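Local coordinates for tail fiber protein (Pseudomonas aeruginosa, PDB 6CL6) that probably forms the trimeric receptor-binding fiber of an R2 pyocin, a contractile injection system, and recognises the surface of target bacteria, at residues A[89-92]-A[98-101]; A[171-176]-A[181-186]. One frame throughout, in Å; residues are numbered along the deposited sequence.

Contacts 1 and 2 are two antiparallel beta hairpins that follow one another along an elongated fiber chain. Residues 89-92 and 98-101 pair within a five-stranded sheet, residues 171-176 and 181-186 within a later mixed sheet. Their centres are 28 Å apart. The nearest atoms are about 16 Å apart, so the two do not touch. The centre of contact 1 lies about 63 Å from the centre of the chain, that of contact 2 about 35 Å. Each turns side chains toward the other two copies of the trimer. At contact 1 the meeting is through Met-99 and its neighbours Ile-89, Thr-91 and Val-101, at contact 2 chiefly through His-172 and Tyr-174. Neither contact includes the residues that bind iron or calcium.

Contact 1. Residues A[89-92]-A[98-101]; sequences IATS and EMYV
The ring of Tyr-100 has the backbone O of Ala-90 at its edge, near the ring plane. Glu-98 OE1 also lies at the edge, in plane, and accepts a 2.7 Å hydrogen bond from Tyr-100 OH. The carboxylate of Glu-98 is held at its other oxygen too: OE2 forms a salt bridge with Arg-70 and a hydrogen bond with Thr-96 OG1, while Thr-96 O is hydrogen-bonded to Ser-92 OG. Ala-90 and Tyr-100 form the hydrogen-bonded pair. They exchange two N-H...O bonds, Ala-90 N to Tyr-100 O and Tyr-100 N to Ala-90 O, both 2.8 Å. The segments lie on the antiparallel hairpin strands 85-92 and 99-104, the third and fourth strands of a five-stranded sheet, with Glu-98 just before the second of them. Near the turn Ser-92 OG is folded back over its own backbone (chi1 52°). There it accepts the N-H of Glu-98 at 3.0 Å. On the sheet face opposite Tyr-100, Met-99 runs alongside Ile-89 and Thr-91, all pointing the same way. Ile-89 CG2 lies 4.1 Å from Met-99 CG, and Thr-91 CG2 lies 4.0 Å from Met-99 CE. This face meets the other subunits: Met-99 packs on Met-99 of both neighbouring copies, and Thr-91 OG1 hydrogen-bonds to Ser-87 OG of the second subunit.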
ATOM      1  N   ILE A  89      45.267 -44.116  24.030  1.00 11.03           N
ATOM      2  CA  ILE A  89      44.262 -43.237  24.603  1.00  7.43           C
ATOM      3  C   ILE A  89      44.967 -42.247  25.515  1.00  9.90           C
ATOM      4  O   ILE A  89      45.674 -42.655  26.444  1.00 12.59           O
ATOM      5  CB  ILE A  89      43.207 -44.017  25.415  1.00 10.97           C
ATOM      6  CG1 ILE A  89      42.487 -45.020  24.538  1.00 14.98           C
ATOM      7  CG2 ILE A  89      42.261 -43.038  26.104  1.00 11.13           C
ATOM      8  CD1 ILE A  89      41.735 -46.047  25.296  1.00 11.05           C
ATOM      9  N   ALA A  90      44.746 -40.962  25.279  1.00 13.68           N
ATOM     10  CA  ALA A  90      45.375 -39.894  26.039  1.00 11.56           C
ATOM     11  C   ALA A  90      44.312 -39.165  26.846  1.00 13.19           C
ATOM     12  O   ALA A  90      43.257 -38.786  26.301  1.00 12.02           O
ATOM     13  CB  ALA A  90      46.130 -38.937  25.112  1.00 11.43           C
ATOM     14  N   THR A  91      44.584 -38.967  28.132  1.00  9.25           N
ATOM     15  CA  THR A  91      43.707 -38.205  29.004  1.00  7.59           C
ATOM     16  C   THR A  91      44.534 -37.145  29.717  1.00 20.61           C
ATOM     17  O   THR A  91      45.709 -37.355  30.017  1.00 10.02           O
ATOM     18  CB  THR A  91      42.992 -39.097  30.004  1.00 11.37           C
ATOM     19  OG1 THR A  91      43.962 -39.920  30.685  1.00  8.08           O
ATOM     20  CG2 THR A  91      41.998 -39.994  29.263  1.00 11.88           C
ATOM     21  N   SER A  92      43.909 -35.996  29.969  1.00 10.77           N
ATOM     22  CA  SER A  92      44.635 -34.827  30.424  1.00 10.57           C
ATOM     23  C   SER A  92      45.139 -35.013  31.839  1.00  9.61           C
ATOM     24  O   SER A  92      44.516 -35.666  32.676  1.00 12.36           O
ATOM     25  CB  SER A  92      43.726 -33.582  30.339  1.00 16.45           C
ATOM     26  OG  SER A  92      42.480 -33.835  31.002  1.00 12.82           O
ATOM     27  N   GLU A  98      40.017 -33.740  29.250  1.00 13.92           N
ATOM     28  CA  GLU A  98      40.017 -34.030  27.828  1.00  8.27           C
ATOM     29  C   GLU A  98      40.525 -35.435  27.552  1.00 17.29           C
ATOM     30  O   GLU A  98      41.354 -35.963  28.292  1.00 13.69           O
ATOM     31  CB  GLU A  98      40.907 -33.059  27.054  1.00 11.48           C
ATOM     32  CG  GLU A  98      40.400 -31.658  27.059  1.00 13.04           C
ATOM     33  CD  GLU A  98      41.350 -30.663  26.427  1.00 18.22           C
ATOM     34  OE1 GLU A  98      42.060 -31.005  25.456  1.00 23.79           O
ATOM     35  OE2 GLU A  98      41.399 -29.530  26.941  1.00 23.86           O
ATOM     36  N   MET A  99      40.059 -36.001  26.431  1.00 19.24           N
ATOM     37  CA  MET A  99      40.487 -37.330  25.968  1.00 18.04           C
ATOM     38  C   MET A  99      40.694 -37.334  24.466  1.00 20.07           C
ATOM     39  O   MET A  99      39.912 -36.721  23.717  1.00 12.91           O
ATOM     40  CB  MET A  99      39.437 -38.396  26.320  1.00  8.83           C
ATOM     41  CG  MET A  99      39.774 -39.809  25.850  1.00 10.58           C
ATOM     42  SD  MET A  99      38.437 -41.018  26.118  1.00 12.01           S
ATOM     43  CE  MET A  99      38.405 -41.061  27.897  1.00 23.02           C
ATOM     44  N   TYR A 100      41.733 -38.059  24.037  1.00  7.46           N
ATOM     45  CA  TYR A 100      42.105 -38.246  22.648  1.00  9.33           C
ATOM     46  C   TYR A 100      42.425 -39.720  22.405  1.00 14.90           C
ATOM     47  O   TYR A 100      42.761 -40.459  23.332  1.00 11.84           O
ATOM     48  CB  TYR A 100      43.337 -37.392  22.263  1.00 11.08           C
ATOM     49  CG  TYR A 100      43.080 -35.922  22.414  1.00 15.30           C
ATOM     50  CD1 TYR A 100      43.127 -35.316  23.673  1.00 10.71           C
ATOM     51  CD2 TYR A 100      42.796 -35.115  21.293  1.00 13.49           C
ATOM     52  CE1 TYR A 100      42.880 -33.958  23.827  1.00 14.45           C
ATOM     53  CE2 TYR A 100      42.559 -33.756  21.443  1.00 16.81           C
ATOM     54  CZ  TYR A 100      42.594 -33.190  22.721  1.00 17.94           C
ATOM     55  OH  TYR A 100      42.327 -31.855  22.897  1.00 14.04           O
ATOM     56  N   VAL A 101      42.355 -40.127  21.139  1.00 15.16           N
ATOM     57  CA  VAL A 101      42.696 -41.488  20.727  1.00 18.28           C
ATOM     58  C   VAL A 101      43.494 -41.431  19.433  1.00 12.39           C
ATOM     59  O   VAL A 101      43.285 -40.541  18.586  1.00 14.50           O
ATOM     60  CB  VAL A 101      41.423 -42.357  20.577  1.00 11.18           C
ATOM     61  CG1 VAL A 101      40.576 -41.852  19.395  1.00 14.53           C
ATOM     62  CG2 VAL A 101      41.794 -43.808  20.390  1.00 10.29           C
TER

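Contact 2. Residues A[171-176]-A[181-186]; sequences LHVYAA and IYQTYQ
Thr-184 has its methyl CG2 anti to the carbonyl carbon and OG1 turned toward the partner strand (chi1 69°), which places OG1 3.3 Å from His-172 CB. The first torsion of His-172 (chi1 -86°) sets its ring so that ND1 reaches water 1. This water, in the plane of the imidazole, links ND1 to Thr-184 OG1. Water 2 links the same OG1 to Tyr-174 OH, in the plane of the phenol ring. Thr-184 CG2 comes to the edge of the Tyr-174 ring. Further along, the ring of Tyr-182 has Tyr-174 O at its edge. The face of Leu-171, Val-173, Ala-175 and Ile-181 also carries Gln-183 and Tyr-185. Val-173 CG1 meets Ile-181 CG2 at 4.0 Å, and Ile-181 CD1 reaches Ala-175 CB at 3.7 Å. Gln-183 lies beside Val-173; its OE1 accepts from Arg-196 NE, and its NE2 bonds to the backbone O of Met-143 and of Leu-140. Two hydrogen-bonded pairs, His-172 with Thr-184 and Tyr-174 with Tyr-182, join the backbones. The His-172 ring meets Tyr-174 of the second subunit edge-to-face, and Tyr-174 meets His-172 of the third subunit likewise. The arrangement is an antiparallel beta hairpin, with the His-172 and Tyr-174 face turned to the trimer interface.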
ATOM      1  N   LEU A 171      22.802 -17.372  20.717  1.00 10.30           N
ATOM      2  CA  LEU A 171      23.933 -17.137  19.834  1.00 10.15           C
ATOM      3  C   LEU A 171      24.546 -18.428  19.343  1.00 11.41           C
ATOM      4  O   LEU A 171      24.915 -19.288  20.159  1.00 11.44           O
ATOM      5  CB  LEU A 171      25.025 -16.331  20.535  1.00  9.19           C
ATOM      6  CG  LEU A 171      26.336 -16.098  19.800  1.00  6.50           C
ATOM      7  CD1 LEU A 171      26.106 -15.093  18.665  1.00 11.82           C
ATOM      8  CD2 LEU A 171      27.403 -15.573  20.722  1.00 11.25           C
ATOM      9  N   HIS A 172      24.711 -18.534  18.015  1.00  6.92           N
ATOM     10  CA  HIS A 172      25.516 -19.586  17.408  1.00  9.42           C
ATOM     11  C   HIS A 172      26.784 -18.994  16.809  1.00  9.63           C
ATOM     12  O   HIS A 172      26.747 -17.927  16.184  1.00 11.23           O
ATOM     13  CB  HIS A 172      24.776 -20.329  16.296  1.00  8.35           C
ATOM     14  CG  HIS A 172      23.939 -21.464  16.766  1.00 11.37           C
ATOM     15  ND1 HIS A 172      22.635 -21.306  17.169  1.00 14.58           N
ATOM     16  CD2 HIS A 172      24.209 -22.790  16.880  1.00 18.27           C
ATOM     17  CE1 HIS A 172      22.132 -22.481  17.510  1.00 18.28           C
ATOM     18  NE2 HIS A 172      23.074 -23.393  17.363  1.00 18.78           N
ATOM     19  N   VAL A 173      27.902 -19.681  16.993  1.00 11.29           N
ATOM     20  CA  VAL A 173      29.150 -19.307  16.359  1.00  5.04           C
ATOM     21  C   VAL A 173      29.635 -20.483  15.528  1.00 13.14           C
ATOM     22  O   VAL A 173      29.845 -21.581  16.062  1.00 13.35           O
ATOM     23  CB  VAL A 173      30.208 -18.897  17.387  1.00  7.42           C
ATOM     24  CG1 VAL A 173      31.488 -18.452  16.667  1.00  7.98           C
ATOM     25  CG2 VAL A 173      29.708 -17.835  18.315  1.00  7.69           C
ATOM     26  N   TYR A 174      29.851 -20.250  14.242  1.00  8.52           N
ATOM     27  CA  TYR A 174      30.474 -21.198  13.327  1.00 11.04           C
ATOM     28  C   TYR A 174      31.816 -20.613  12.904  1.00  7.29           C
ATOM     29  O   TYR A 174      31.918 -19.858  11.931  1.00 11.20           O
ATOM     30  CB  TYR A 174      29.581 -21.506  12.142  1.00 15.76           C
ATOM     31  CG  TYR A 174      28.163 -21.852  12.542  1.00 13.50           C
ATOM     32  CD1 TYR A 174      27.845 -23.096  13.074  1.00 11.40           C
ATOM     33  CD2 TYR A 174      27.143 -20.946  12.361  1.00 29.03           C
ATOM     34  CE1 TYR A 174      26.580 -23.414  13.419  1.00 14.67           C
ATOM     35  CE2 TYR A 174      25.860 -21.255  12.705  1.00 13.03           C
ATOM     36  CZ  TYR A 174      25.582 -22.508  13.243  1.00 21.73           C
ATOM     37  OH  TYR A 174      24.312 -22.855  13.579  1.00 18.10           O
ATOM     38  N   ALA A 175      32.864 -21.006  13.646  1.00 12.41           N
ATOM     39  CA  ALA A 175      34.214 -20.491  13.406  1.00 13.88           C
ATOM     40  C   ALA A 175      34.848 -21.316  12.280  1.00  8.93           C
ATOM     41  O   ALA A 175      35.670 -22.227  12.494  1.00 11.90           O
ATOM     42  CB  ALA A 175      35.021 -20.520  14.693  1.00 15.02           C
ATOM     43  N   ALA A 176      34.436 -20.999  11.056  1.00 12.26           N
ATOM     44  CA  ALA A 176      34.911 -21.762   9.896  1.00 14.99           C
ATOM     45  C   ALA A 176      36.413 -21.672   9.771  1.00 22.62           C
ATOM     46  O   ALA A 176      37.097 -22.684   9.575  1.00 15.04           O
ATOM     47  CB  ALA A 176      34.252 -21.273   8.613  1.00 18.96           C
ATOM     48  N   ILE A 181      34.434 -16.036  10.459  1.00 10.58           N
ATOM     49  CA  ILE A 181      33.754 -16.389  11.690  1.00  9.67           C
ATOM     50  C   ILE A 181      32.297 -16.006  11.506  1.00 13.86           C
ATOM     51  O   ILE A 181      31.983 -14.819  11.409  1.00 13.00           O
ATOM     52  CB  ILE A 181      34.314 -15.679  12.922  1.00 17.00           C
ATOM     53  CG1 ILE A 181      35.818 -15.862  13.089  1.00 17.99           C
ATOM     54  CG2 ILE A 181      33.546 -16.149  14.190  1.00 12.12           C
ATOM     55  CD1 ILE A 181      36.253 -17.257  13.376  1.00 25.68           C
ATOM     56  N   TYR A 182      31.409 -16.986  11.429  1.00 10.60           N
ATOM     57  CA  TYR A 182      29.973 -16.719  11.226  1.00  8.38           C
ATOM     58  C   TYR A 182      29.253 -16.762  12.577  1.00  7.93           C
ATOM     59  O   TYR A 182      29.591 -17.589  13.441  1.00 10.15           O
ATOM     60  CB  TYR A 182      29.387 -17.761  10.276  1.00  7.73           C
ATOM     61  CG  TYR A 182      29.920 -17.677   8.869  1.00  6.64           C
ATOM     62  CD1 TYR A 182      31.105 -18.299   8.492  1.00 10.77           C
ATOM     63  CD2 TYR A 182      29.223 -16.969   7.894  1.00  7.39           C
ATOM     64  CE1 TYR A 182      31.590 -18.208   7.216  1.00 11.89           C
ATOM     65  CE2 TYR A 182      29.694 -16.898   6.597  1.00 12.86           C
ATOM     66  CZ  TYR A 182      30.871 -17.490   6.268  1.00 10.18           C
ATOM     67  OH  TYR A 182      31.355 -17.414   4.979  1.00 11.49           O
ATOM     68  N   GLN A 183      28.268 -15.889  12.746  1.00  5.67           N
ATOM     69  CA  GLN A 183      27.382 -15.891  13.900  1.00  9.60           C
ATOM     70  C   GLN A 183      25.925 -15.769  13.447  1.00 13.22           C
ATOM     71  O   GLN A 183      25.618 -15.102  12.460  1.00 10.02           O
ATOM     72  CB  GLN A 183      27.701 -14.733  14.877  1.00 12.02           C
ATOM     73  CG  GLN A 183      29.124 -14.728  15.404  1.00 18.85           C
ATOM     74  CD  GLN A 183      29.383 -13.613  16.371  1.00 11.85           C
ATOM     75  OE1 GLN A 183      28.823 -12.512  16.223  1.00 10.46           O
ATOM     76  NE2 GLN A 183      30.226 -13.876  17.387  1.00 10.20           N
ATOM     77  N   THR A 184      25.039 -16.372  14.221  1.00 13.59           N
ATOM     78  CA  THR A 184      23.606 -16.132  14.151  1.00 11.83           C
ATOM     79  C   THR A 184      23.076 -15.868  15.555  1.00  9.68           C
ATOM     80  O   THR A 184      23.672 -16.292  16.547  1.00 11.81           O
ATOM     81  CB  THR A 184      22.813 -17.306  13.563  1.00  7.63           C
ATOM     82  OG1 THR A 184      22.835 -18.413  14.484  1.00 11.16           O
ATOM     83  CG2 THR A 184      23.388 -17.694  12.255  1.00  8.80           C
ATOM     84  N   TYR A 185      21.956 -15.134  15.621  1.00 13.40           N
ATOM     85  CA  TYR A 185      21.325 -14.751  16.890  1.00  7.24           C
ATOM     86  C   TYR A 185      19.828 -14.842  16.706  1.00 10.51           C
ATOM     87  O   TYR A 185      19.267 -14.199  15.803  1.00 11.59           O
ATOM     88  CB  TYR A 185      21.697 -13.342  17.303  1.00  7.01           C
ATOM     89  CG  TYR A 185      21.438 -13.018  18.775  1.00  9.50           C
ATOM     90  CD1 TYR A 185      22.319 -13.484  19.763  1.00 12.57           C
ATOM     91  CD2 TYR A 185      20.330 -12.301  19.179  1.00 11.91           C
ATOM     92  CE1 TYR A 185      22.110 -13.213  21.106  1.00 14.76           C
ATOM     93  CE2 TYR A 185      20.112 -12.006  20.553  1.00 12.67           C
ATOM     94  CZ  TYR A 185      21.035 -12.484  21.503  1.00  9.43           C
ATOM     95  OH  TYR A 185      20.876 -12.260  22.841  1.00 16.22           O
ATOM     96  N   GLN A 186      19.197 -15.636  17.542  1.00 13.73           N
ATOM     97  CA  GLN A 186      17.747 -15.828  17.539  1.00 12.49           C
ATOM     98  C   GLN A 186      17.191 -15.214  18.821  1.00 13.64           C
ATOM     99  O   GLN A 186      17.458 -15.700  19.927  1.00 12.96           O
ATOM    100  CB  GLN A 186      17.422 -17.315  17.417  1.00  8.11           C
ATOM    101  CG  GLN A 186      15.929 -17.634  17.478  1.00  7.98           C
ATOM    102  CD  GLN A 186      15.637 -19.125  17.396  1.00 13.37           C
ATOM    103  OE1 GLN A 186      16.513 -19.951  17.101  1.00 13.76           O
ATOM    104  NE2 GLN A 186      14.396 -19.475  17.668  1.00 14.64           N
TER
HETATM  105  O   HOH W   1      21.329 -18.660  16.788  1.00 13.01           O
HETATM  106  O   HOH W   2      22.309 -20.927  13.304  1.00 13.80           O